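Local atomic coordinates of Lic11098 (Leptospira interrogans serogroup Icterohaemorrhagiae serovar copenhageni, PDB entry 4U08), a protein that is of unknown function but, as a leucine-rich repeat solenoid from a human pathogen, is regarded as a possible virulence factor and probably binds other molecules. Residues I56-P59 / K60-K64; L71-K75 / N76-A80; L324-H328 / N329-A333. One frame throughout, in Å; residues are numbered along the deposited sequence.

Interaction 1: I56-P59 / K60-K64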
ATOM      1  N   ILE A  56     -27.209 -15.484  -6.568  1.00 63.53           N
ATOM      2  CA  ILE A  56     -26.331 -16.445  -7.227  1.00 62.80           C
ATOM      3  C   ILE A  56     -26.142 -16.061  -8.693  1.00 64.61           C
ATOM      4  O   ILE A  56     -25.127 -16.413  -9.294  1.00 64.11           O
ATOM      5  CB  ILE A  56     -26.784 -17.922  -7.034  1.00 66.27           C
ATOM      6  CG1 ILE A  56     -28.233 -18.158  -7.531  1.00 67.37           C
ATOM      7  CG2 ILE A  56     -26.576 -18.379  -5.579  1.00 66.43           C
ATOM      8  CD1 ILE A  56     -28.603 -19.644  -7.835  1.00 79.35           C
ATOM      9  N   ALA A  57     -27.110 -15.308  -9.250  1.00 60.28           N
ATOM     10  CA  ALA A  57     -27.120 -14.836 -10.632  1.00 60.08           C
ATOM     11  C   ALA A  57     -27.955 -13.562 -10.757  1.00 64.18           C
ATOM     12  O   ALA A  57     -28.578 -13.140  -9.781  1.00 63.42           O
ATOM     13  CB  ALA A  57     -27.684 -15.922 -11.540  1.00 61.15           C
ATOM     14  N   LEU A  58     -27.960 -12.944 -11.950  1.00 61.66           N
ATOM     15  CA  LEU A  58     -28.746 -11.741 -12.232  1.00 62.42           C
ATOM     16  C   LEU A  58     -29.649 -11.972 -13.438  1.00 69.82           C
ATOM     17  O   LEU A  58     -29.212 -12.631 -14.389  1.00 70.05           O
ATOM     18  CB  LEU A  58     -27.846 -10.542 -12.556  1.00 62.47           C
ATOM     19  CG  LEU A  58     -26.954  -9.968 -11.459  1.00 66.73           C
ATOM     20  CD1 LEU A  58     -25.942  -9.027 -12.076  1.00 66.72           C
ATOM     21  CD2 LEU A  58     -27.768  -9.253 -10.381  1.00 67.70           C
ATOM     22  N   PRO A  59     -30.876 -11.394 -13.471  1.00 68.33           N
ATOM     23  CA  PRO A  59     -31.717 -11.556 -14.672  1.00 68.30           C
ATOM     24  C   PRO A  59     -31.132 -10.800 -15.869  1.00 71.08           C
ATOM     25  O   PRO A  59     -30.416  -9.813 -15.687  1.00 69.76           O
ATOM     26  CB  PRO A  59     -33.062 -10.969 -14.240  1.00 70.12           C
ATOM     27  CG  PRO A  59     -32.706  -9.955 -13.190  1.00 74.56           C
ATOM     28  CD  PRO A  59     -31.553 -10.567 -12.444  1.00 69.93           C
ATOM     29  N   LYS A  60     -31.432 -11.270 -17.088  1.00 67.56           N
ATOM     30  CA  LYS A  60     -30.971 -10.653 -18.340  1.00 67.10           C
ATOM     31  C   LYS A  60     -31.535  -9.235 -18.516  1.00 68.98           C
ATOM     32  O   LYS A  60     -30.914  -8.399 -19.173  1.00 68.22           O
ATOM     33  CB  LYS A  60     -31.293 -11.550 -19.559  1.00 69.86           C
ATOM     34  CG  LYS A  60     -32.758 -11.991 -19.666  1.00 86.04           C
ATOM     35  CD  LYS A  60     -33.009 -12.894 -20.874  1.00 97.49           C
ATOM     36  CE  LYS A  60     -33.737 -12.191 -22.000  1.00109.41           C
ATOM     37  NZ  LYS A  60     -35.181 -11.983 -21.698  1.00117.27           N
ATOM     38  N   GLU A  61     -32.683  -8.958 -17.878  1.00 65.31           N
ATOM     39  CA  GLU A  61     -33.372  -7.664 -17.929  1.00 65.12           C
ATOM     40  C   GLU A  61     -32.599  -6.541 -17.224  1.00 67.54           C
ATOM     41  O   GLU A  61     -32.925  -5.366 -17.428  1.00 67.20           O
ATOM     42  CB  GLU A  61     -34.815  -7.780 -17.405  1.00 66.65           C
ATOM     43  CG  GLU A  61     -35.679  -8.760 -18.191  1.00 77.32           C
ATOM     44  CD  GLU A  61     -35.788 -10.164 -17.620  1.00100.17           C
ATOM     45  OE1 GLU A  61     -34.752 -10.731 -17.202  1.00 91.35           O
ATOM     46  OE2 GLU A  61     -36.914 -10.708 -17.615  1.00100.32           O
ATOM     47  N   ILE A  62     -31.532  -6.892 -16.457  1.00 62.70           N
ATOM     48  CA  ILE A  62     -30.663  -5.903 -15.803  1.00 62.12           C
ATOM     49  C   ILE A  62     -30.040  -4.983 -16.863  1.00 63.61           C
ATOM     50  O   ILE A  62     -29.823  -3.807 -16.582  1.00 63.29           O
ATOM     51  CB  ILE A  62     -29.622  -6.513 -14.807  1.00 65.05           C
ATOM     52  CG1 ILE A  62     -29.139  -5.451 -13.779  1.00 65.46           C
ATOM     53  CG2 ILE A  62     -28.440  -7.180 -15.523  1.00 65.50           C
ATOM     54  CD1 ILE A  62     -28.784  -5.990 -12.381  1.00 71.00           C
ATOM     55  N   GLY A  63     -29.851  -5.515 -18.079  1.00 57.91           N
ATOM     56  CA  GLY A  63     -29.318  -4.789 -19.224  1.00 56.44           C
ATOM     57  C   GLY A  63     -30.181  -3.632 -19.695  1.00 59.85           C
ATOM     58  O   GLY A  63     -29.683  -2.749 -20.394  1.00 58.87           O
ATOM     59  N   LYS A  64     -31.485  -3.610 -19.314  1.00 56.92           N
ATOM     60  CA  LYS A  64     -32.413  -2.536 -19.718  1.00 56.67           C
ATOM     61  C   LYS A  64     -32.231  -1.219 -18.932  1.00 59.22           C
ATOM     62  O   LYS A  64     -32.767  -0.186 -19.348  1.00 57.68           O
ATOM     63  CB  LYS A  64     -33.890  -3.000 -19.666  1.00 60.14           C
ATOM     64  CG  LYS A  64     -34.226  -4.233 -20.521  1.00 76.82           C
ATOM     65  CD  LYS A  64     -34.682  -3.991 -21.984  1.00 87.77           C
ATOM     66  CE  LYS A  64     -33.744  -4.731 -22.903  1.00 98.23           C
ATOM     67  NZ  LYS A  64     -33.891  -4.288 -24.314  1.00103.74           N
TER

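Interaction 2: L71-K75 / N76-A80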
ATOM      1  N   LEU A  71     -23.720   0.190  -9.833  1.00 51.37           N
ATOM      2  CA  LEU A  71     -24.260  -1.111  -9.517  1.00 52.24           C
ATOM      3  C   LEU A  71     -23.424  -1.736  -8.404  1.00 56.73           C
ATOM      4  O   LEU A  71     -22.266  -2.098  -8.625  1.00 57.16           O
ATOM      5  CB  LEU A  71     -24.328  -1.999 -10.787  1.00 52.71           C
ATOM      6  CG  LEU A  71     -24.864  -3.422 -10.617  1.00 57.47           C
ATOM      7  CD1 LEU A  71     -26.272  -3.429 -10.021  1.00 58.12           C
ATOM      8  CD2 LEU A  71     -24.858  -4.155 -11.947  1.00 59.67           C
ATOM      9  N   HIS A  72     -24.008  -1.813  -7.195  1.00 52.83           N
ATOM     10  CA  HIS A  72     -23.367  -2.367  -5.998  1.00 53.33           C
ATOM     11  C   HIS A  72     -23.879  -3.795  -5.810  1.00 57.58           C
ATOM     12  O   HIS A  72     -25.061  -4.009  -5.537  1.00 57.26           O
ATOM     13  CB  HIS A  72     -23.651  -1.477  -4.762  1.00 53.90           C
ATOM     14  CG  HIS A  72     -23.129  -0.079  -4.899  1.00 57.33           C
ATOM     15  ND1 HIS A  72     -21.998   0.337  -4.218  1.00 59.19           N
ATOM     16  CD2 HIS A  72     -23.584   0.949  -5.656  1.00 58.97           C
ATOM     17  CE1 HIS A  72     -21.804   1.597  -4.581  1.00 58.44           C
ATOM     18  NE2 HIS A  72     -22.732   2.009  -5.443  1.00 58.82           N
ATOM     19  N   LEU A  73     -23.003  -4.773  -6.023  1.00 53.53           N
ATOM     20  CA  LEU A  73     -23.359  -6.185  -5.940  1.00 53.87           C
ATOM     21  C   LEU A  73     -22.402  -6.960  -5.049  1.00 56.46           C
ATOM     22  O   LEU A  73     -22.245  -8.174  -5.208  1.00 56.12           O
ATOM     23  CB  LEU A  73     -23.330  -6.780  -7.350  1.00 54.51           C
ATOM     24  CG  LEU A  73     -24.617  -6.754  -8.131  1.00 59.91           C
ATOM     25  CD1 LEU A  73     -24.345  -7.073  -9.570  1.00 60.25           C
ATOM     26  CD2 LEU A  73     -25.602  -7.758  -7.569  1.00 63.22           C
ATOM     27  N   SER A  74     -21.765  -6.266  -4.118  1.00 51.58           N
ATOM     28  CA  SER A  74     -20.788  -6.854  -3.232  1.00 51.90           C
ATOM     29  C   SER A  74     -21.424  -7.776  -2.212  1.00 57.59           C
ATOM     30  O   SER A  74     -22.599  -7.620  -1.878  1.00 57.60           O
ATOM     31  CB  SER A  74     -19.991  -5.758  -2.522  1.00 56.08           C
ATOM     32  OG  SER A  74     -19.386  -4.892  -3.468  1.00 63.09           O
ATOM     33  N   LYS A  75     -20.641  -8.734  -1.717  1.00 55.07           N
ATOM     34  CA  LYS A  75     -21.034  -9.671  -0.670  1.00 56.28           C
ATOM     35  C   LYS A  75     -22.334 -10.436  -1.005  1.00 61.43           C
ATOM     36  O   LYS A  75     -23.320 -10.381  -0.274  1.00 59.74           O
ATOM     37  CB  LYS A  75     -21.087  -8.963   0.708  1.00 59.09           C
ATOM     38  CG  LYS A  75     -19.758  -8.322   1.118  1.00 74.53           C
ATOM     39  CD  LYS A  75     -19.863  -7.528   2.414  1.00 84.32           C
ATOM     40  CE  LYS A  75     -19.817  -6.039   2.173  1.00101.38           C
ATOM     41  NZ  LYS A  75     -20.044  -5.262   3.420  1.00115.62           N
ATOM     42  N   ASN A  76     -22.321 -11.125  -2.142  1.00 58.55           N
ATOM     43  CA  ASN A  76     -23.390 -12.013  -2.575  1.00 58.12           C
ATOM     44  C   ASN A  76     -22.695 -13.337  -2.862  1.00 63.82           C
ATOM     45  O   ASN A  76     -21.581 -13.554  -2.369  1.00 63.28           O
ATOM     46  CB  ASN A  76     -24.109 -11.468  -3.810  1.00 55.76           C
ATOM     47  CG  ASN A  76     -25.153 -10.469  -3.469  1.00 71.74           C
ATOM     48  OD1 ASN A  76     -26.266 -10.821  -3.116  1.00 67.37           O
ATOM     49  ND2 ASN A  76     -24.800  -9.204  -3.530  1.00 63.75           N
ATOM     50  N   GLN A  77     -23.331 -14.216  -3.655  1.00 62.17           N
ATOM     51  CA  GLN A  77     -22.758 -15.511  -4.016  1.00 62.56           C
ATOM     52  C   GLN A  77     -22.795 -15.656  -5.550  1.00 66.47           C
ATOM     53  O   GLN A  77     -22.979 -16.772  -6.054  1.00 66.53           O
ATOM     54  CB  GLN A  77     -23.547 -16.644  -3.324  1.00 64.16           C
ATOM     55  CG  GLN A  77     -23.453 -16.668  -1.796  1.00 81.74           C
ATOM     56  CD  GLN A  77     -24.543 -17.492  -1.137  1.00108.96           C
ATOM     57  OE1 GLN A  77     -25.624 -17.730  -1.695  1.00106.50           O
ATOM     58  NE2 GLN A  77     -24.298 -17.915   0.094  1.00103.29           N
ATOM     59  N   LEU A  78     -22.613 -14.519  -6.291  1.00 62.01           N
ATOM     60  CA  LEU A  78     -22.704 -14.488  -7.757  1.00 61.45           C
ATOM     61  C   LEU A  78     -21.728 -15.440  -8.410  1.00 65.13           C
ATOM     62  O   LEU A  78     -20.530 -15.366  -8.147  1.00 64.00           O
ATOM     63  CB  LEU A  78     -22.552 -13.080  -8.340  1.00 61.33           C
ATOM     64  CG  LEU A  78     -23.615 -12.050  -7.984  1.00 66.27           C
ATOM     65  CD1 LEU A  78     -23.238 -10.703  -8.544  1.00 66.19           C
ATOM     66  CD2 LEU A  78     -24.985 -12.447  -8.512  1.00 69.13           C
HETATM   67  N   MSE A  79     -22.261 -16.373  -9.213  1.00 61.83           N
HETATM   68  CA  MSE A  79     -21.483 -17.403  -9.896  1.00 61.15           C
HETATM   69  C   MSE A  79     -21.095 -16.970 -11.305  1.00 60.96           C
HETATM   70  O   MSE A  79     -20.105 -17.466 -11.838  1.00 61.27           O
HETATM   71  CB  MSE A  79     -22.255 -18.731  -9.927  1.00 63.94           C
HETATM   72  CG  MSE A  79     -22.730 -19.189  -8.561  1.00 68.63           C
HETATM   73 SE   MSE A  79     -22.581 -20.974  -8.328  1.00 73.85          SE
HETATM   74  CE  MSE A  79     -20.825 -21.180  -8.479  1.00 70.72           C
ATOM     75  N   ALA A  80     -21.866 -16.045 -11.903  1.00 54.99           N
ATOM     76  CA  ALA A  80     -21.653 -15.540 -13.262  1.00 53.97           C
ATOM     77  C   ALA A  80     -22.378 -14.227 -13.475  1.00 55.65           C
ATOM     78  O   ALA A  80     -23.311 -13.925 -12.738  1.00 56.21           O
ATOM     79  CB  ALA A  80     -22.139 -16.564 -14.287  1.00 54.65           C
TER

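Interaction 3: L324-H328 / N329-A333. With ZN (zinc ion), chain C.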
ATOM      1  N   LEU A 324      13.860   7.540  17.295  1.00 27.37           N
ATOM      2  CA  LEU A 324      15.003   6.686  16.919  1.00 25.67           C
ATOM      3  C   LEU A 324      14.933   5.368  17.668  1.00 28.60           C
ATOM      4  O   LEU A 324      14.916   5.345  18.908  1.00 27.84           O
ATOM      5  CB  LEU A 324      16.329   7.432  17.157  1.00 24.77           C
ATOM      6  CG  LEU A 324      17.665   6.705  16.856  1.00 25.88           C
ATOM      7  CD1 LEU A 324      17.729   6.171  15.383  1.00 24.65           C
ATOM      8  CD2 LEU A 324      18.863   7.638  17.178  1.00 28.04           C
ATOM      9  N   ASP A 325      14.782   4.263  16.918  1.00 22.78           N
ATOM     10  CA  ASP A 325      14.649   2.963  17.551  1.00 22.38           C
ATOM     11  C   ASP A 325      15.888   2.109  17.275  1.00 27.87           C
ATOM     12  O   ASP A 325      16.100   1.675  16.148  1.00 25.93           O
ATOM     13  CB  ASP A 325      13.335   2.260  17.145  1.00 22.86           C
ATOM     14  CG  ASP A 325      13.094   0.902  17.782  1.00 38.43           C
ATOM     15  OD1 ASP A 325      13.958   0.446  18.607  1.00 38.59           O
ATOM     16  OD2 ASP A 325      12.068   0.274  17.455  1.00 48.30           O
ATOM     17  N   LEU A 326      16.676   1.839  18.337  1.00 26.58           N
ATOM     18  CA  LEU A 326      17.920   1.060  18.210  1.00 25.49           C
ATOM     19  C   LEU A 326      17.898  -0.182  19.042  1.00 28.06           C
ATOM     20  O   LEU A 326      18.953  -0.758  19.384  1.00 25.99           O
ATOM     21  CB  LEU A 326      19.121   1.942  18.557  1.00 25.64           C
ATOM     22  CG  LEU A 326      19.433   3.045  17.540  1.00 30.87           C
ATOM     23  CD1 LEU A 326      20.162   4.186  18.204  1.00 31.77           C
ATOM     24  CD2 LEU A 326      20.218   2.488  16.343  1.00 33.07           C
ATOM     25  N   GLU A 327      16.684  -0.640  19.343  1.00 24.02           N
ATOM     26  CA  GLU A 327      16.500  -1.806  20.211  1.00 23.49           C
ATOM     27  C   GLU A 327      17.165  -3.061  19.681  1.00 28.46           C
ATOM     28  O   GLU A 327      17.078  -3.329  18.490  1.00 29.14           O
ATOM     29  CB  GLU A 327      15.005  -2.057  20.452  1.00 24.56           C
ATOM     30  CG  GLU A 327      14.714  -3.340  21.222  1.00 26.66           C
ATOM     31  CD  GLU A 327      13.280  -3.528  21.693  1.00 34.99           C
ATOM     32  OE1 GLU A 327      12.521  -2.535  21.760  1.00 34.25           O
ATOM     33  OE2 GLU A 327      12.941  -4.673  22.049  1.00 33.30           O
ATOM     34  N   HIS A 328      17.807  -3.837  20.573  1.00 26.39           N
ATOM     35  CA  HIS A 328      18.385  -5.144  20.256  1.00 25.76           C
ATOM     36  C   HIS A 328      19.415  -5.116  19.118  1.00 28.09           C
ATOM     37  O   HIS A 328      19.384  -5.936  18.206  1.00 29.59           O
ATOM     38  CB  HIS A 328      17.256  -6.176  19.991  1.00 27.20           C
ATOM     39  CG  HIS A 328      17.667  -7.589  20.271  1.00 31.46           C
ATOM     40  ND1 HIS A 328      18.306  -8.369  19.310  1.00 34.05           N
ATOM     41  CD2 HIS A 328      17.557  -8.308  21.408  1.00 33.33           C
ATOM     42  CE1 HIS A 328      18.557  -9.530  19.898  1.00 33.63           C
ATOM     43  NE2 HIS A 328      18.112  -9.547  21.158  1.00 33.35           N
ATOM     44  N   ASN A 329      20.265  -4.118  19.130  1.00 25.54           N
ATOM     45  CA  ASN A 329      21.409  -4.092  18.230  1.00 25.27           C
ATOM     46  C   ASN A 329      22.570  -4.538  19.156  1.00 34.09           C
ATOM     47  O   ASN A 329      22.338  -5.104  20.223  1.00 31.10           O
ATOM     48  CB  ASN A 329      21.648  -2.689  17.669  1.00 23.91           C
ATOM     49  CG  ASN A 329      20.786  -2.435  16.478  1.00 39.47           C
ATOM     50  OD1 ASN A 329      21.061  -2.936  15.410  1.00 29.96           O
ATOM     51  ND2 ASN A 329      19.678  -1.758  16.655  1.00 30.89           N
ATOM     52  N   GLN A 330      23.791  -4.223  18.811  1.00 34.73           N
ATOM     53  CA  GLN A 330      24.865  -4.569  19.746  1.00 34.96           C
ATOM     54  C   GLN A 330      25.707  -3.323  19.990  1.00 35.47           C
ATOM     55  O   GLN A 330      26.915  -3.373  19.932  1.00 34.42           O
ATOM     56  CB  GLN A 330      25.647  -5.813  19.241  1.00 36.78           C
ATOM     57  CG  GLN A 330      25.872  -5.861  17.736  1.00 60.14           C
ATOM     58  CD  GLN A 330      26.182  -7.263  17.265  1.00 77.49           C
ATOM     59  OE1 GLN A 330      27.349  -7.657  17.125  1.00 64.84           O
ATOM     60  NE2 GLN A 330      25.142  -8.036  16.985  1.00 74.68           N
ATOM     61  N   LEU A 331      25.055  -2.161  20.190  1.00 29.86           N
ATOM     62  CA  LEU A 331      25.778  -0.912  20.368  1.00 30.08           C
ATOM     63  C   LEU A 331      26.621  -0.907  21.625  1.00 35.53           C
ATOM     64  O   LEU A 331      26.119  -1.198  22.704  1.00 32.04           O
ATOM     65  CB  LEU A 331      24.836   0.313  20.373  1.00 30.23           C
ATOM     66  CG  LEU A 331      24.112   0.614  19.078  1.00 34.21           C
ATOM     67  CD1 LEU A 331      22.971   1.644  19.321  1.00 35.48           C
ATOM     68  CD2 LEU A 331      25.094   1.142  18.038  1.00 35.41           C
ATOM     69  N   ASN A 332      27.891  -0.522  21.476  1.00 35.29           N
ATOM     70  CA  ASN A 332      28.893  -0.437  22.543  1.00 36.75           C
ATOM     71  C   ASN A 332      28.938   0.980  23.072  1.00 39.53           C
ATOM     72  O   ASN A 332      29.261   1.200  24.227  1.00 40.18           O
ATOM     73  CB  ASN A 332      30.292  -0.855  21.955  1.00 39.49           C
ATOM     74  CG  ASN A 332      30.227  -2.184  21.229  1.00 70.85           C
ATOM     75  OD1 ASN A 332      30.156  -2.244  20.001  1.00 66.95           O
ATOM     76  ND2 ASN A 332      30.103  -3.276  21.973  1.00 69.73           N
ATOM     77  N   ALA A 333      28.629   1.952  22.219  1.00 35.54           N
ATOM     78  CA  ALA A 333      28.632   3.376  22.597  1.00 35.67           C
ATOM     79  C   ALA A 333      27.737   4.183  21.659  1.00 35.74           C
ATOM     80  O   ALA A 333      27.403   3.722  20.577  1.00 33.75           O
ATOM     81  CB  ALA A 333      30.059   3.935  22.542  1.00 36.91           C
TER
HETATM   82 ZN    ZN C 501      18.191 -11.074  22.413  1.00 36.42          ZN
HETATM   83  O   HOH W   1      17.126 -12.152  21.164  1.00 46.20           O

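Interaction 1: I56-P59 / K60-K64
Pro59 O takes the N-H of Ile62 at 3.2 Å between O and N, in a nearly straight bond with an N-H...O angle of 164°. The amide nitrogen does not sit on a lone pair of that carbonyl but stands above its plane, 55° out of it. The bond spans three residues and begins the short 3-10 segment 60-64, where Gly63 N bonds back to Lys60 O and Lys64 N to Glu61 O, each again three residues on. The same carbonyl oxygen is brushed by the branch methyl of Ile62: CG2 comes to 3.3 Å from Pro59 O. That methyl lies between the backbone N and the carbonyl carbon of its own residue, while CG1 swings anti to the backbone N (chi1 -158°) and carries CD1 back toward Leu58. There Ile62 CD1 rests on the fork of the leucine, 4.0 Å from Leu58 CD2 and only slightly farther from CD1, and the two side chains run obliquely past each other. The chain of Glu61 folds back through a bend at chi2, bringing its carboxylate oxygen OE1 to 3.4 Å from Pro59 CB; the meeting is van der Waals contact rather than a hydrogen bond. Beyond the two segments, Leu58 packs on Leu73 of the following coil, whereas Pro59 and Ile62 lean on Leu35 of the preceding one, and apolar packing thus continues along the solenoid. The Leu-Pro-x-x-Ile pattern, with a proline entering a short 3-10 turn, and with the isoleucine buried and the leucine packed against it, is characteristic of the convex side of a leucine-rich repeat.

Interaction 2: L71-K75 / N76-A80
Leaving the strand at His72, the backbone bends through Leu73 to Lys75, where phi and psi are both positive (54° and 57°), a left-handed conformation that turns the chain toward Asn76. From there it runs on in extended and irregular form to Ala80. Leu73 and Leu78 meet across the bend. The single methyl CD1 of Leu78 comes down on the forked end of Leu73, 3.9 Å from both Leu73 CD1 and Leu73 CD2, and the side chains cross at about a right angle. Both leucines are buried. Asn76 turns its amide inward under the bend: with CG beside the backbone N (chi1 -83°), its ND2 makes a weak hydrogen bond of 3.2 Å to Leu73 O. Its stronger ties run to the preceding coil, where Asn76 OD1 accepts from Leu55 N and ND2 also donates to Leu50 O, so both ends of the buried amide are satisfied. The next coil repeats the scheme, for Asn99 ND2 reaches Leu73 O and its OD1 receives Leu78 N. A buried asparagine bonding to the backbones of adjacent coils, between inward leucines in the Leu-x-Leu-x-x-Asn-x-Leu pattern, is the hallmark of the leucine-rich repeat consensus, in which the asparagine joins one coil to the next.

Interaction 3: L324-H328 / N329-A333
His328 binds a zinc ion through NE2, at 2.0 Å from the metal, and a water molecule is a second ligand, its oxygen also 2.0 Å from the zinc. The imidazole reaches outward from the bend because CG stands anti to the backbone N (chi1 -154°), and its ring meets that of Tyr351 on the next coil with the planes at about 60°. The residue itself has positive phi and psi, so the chain turns here and carries Asn329 back to the carbonyl of Leu326. Asn329 ND2 donates to Leu326 O at 3.0 Å in an almost linear bond (173°). The oxygen lies in the plane of the amide, yet the donor stands well above the plane of the Leu326 carbonyl, away from its lone pairs. The amide has further partners on the preceding coil: ND2 also donates to Leu303 O, and OD1 accepts from Leu308 N. These bonds fix the rotation of a buried group. Just inside the bend, methyl CD1 of Leu331 nestles against Leu326, 3.9 Å from its CB and equally near its CD1, with the two side chains at about a right angle. On the strand side, Asp325 OD1 accepts the N-H of Glu327 at 3.0 Å, an Asx turn that holds the chain as it leaves the strand, and Glu327 OE1 is in turn bonded by Asn348 ND2. Asn352 of the following coil continues the pattern, donating to Leu326 O and accepting from Leu331 N. Strand 323-325 itself lies between parallel neighbours, with backbone bonds from Asp325 to Leu301 and Leu303 on the strand 300-302 side and from Leu324 to Thr346 and Asn348 on strand 346-348.

From the N terminus, the three contacts come in series, each closing a turn within its own continuous run of residues, and none encloses or crosses another. Interaction 1 shapes the return from strand 47-49 toward strand 70-72, and interaction 2 shapes the bend just after strand 70-72. These two touch: Leu58 CD1 packs on Leu73 CD1, and Ile56 O probably accepts from Met79 N, binding successive coils together. Interaction 3 forms the bend that follows strand 323-325, and repeats the scheme of interaction 2 on the far side of the chain's centre, with centres about 52 Å apart. The parallel strands of the solenoid join those two distant bends.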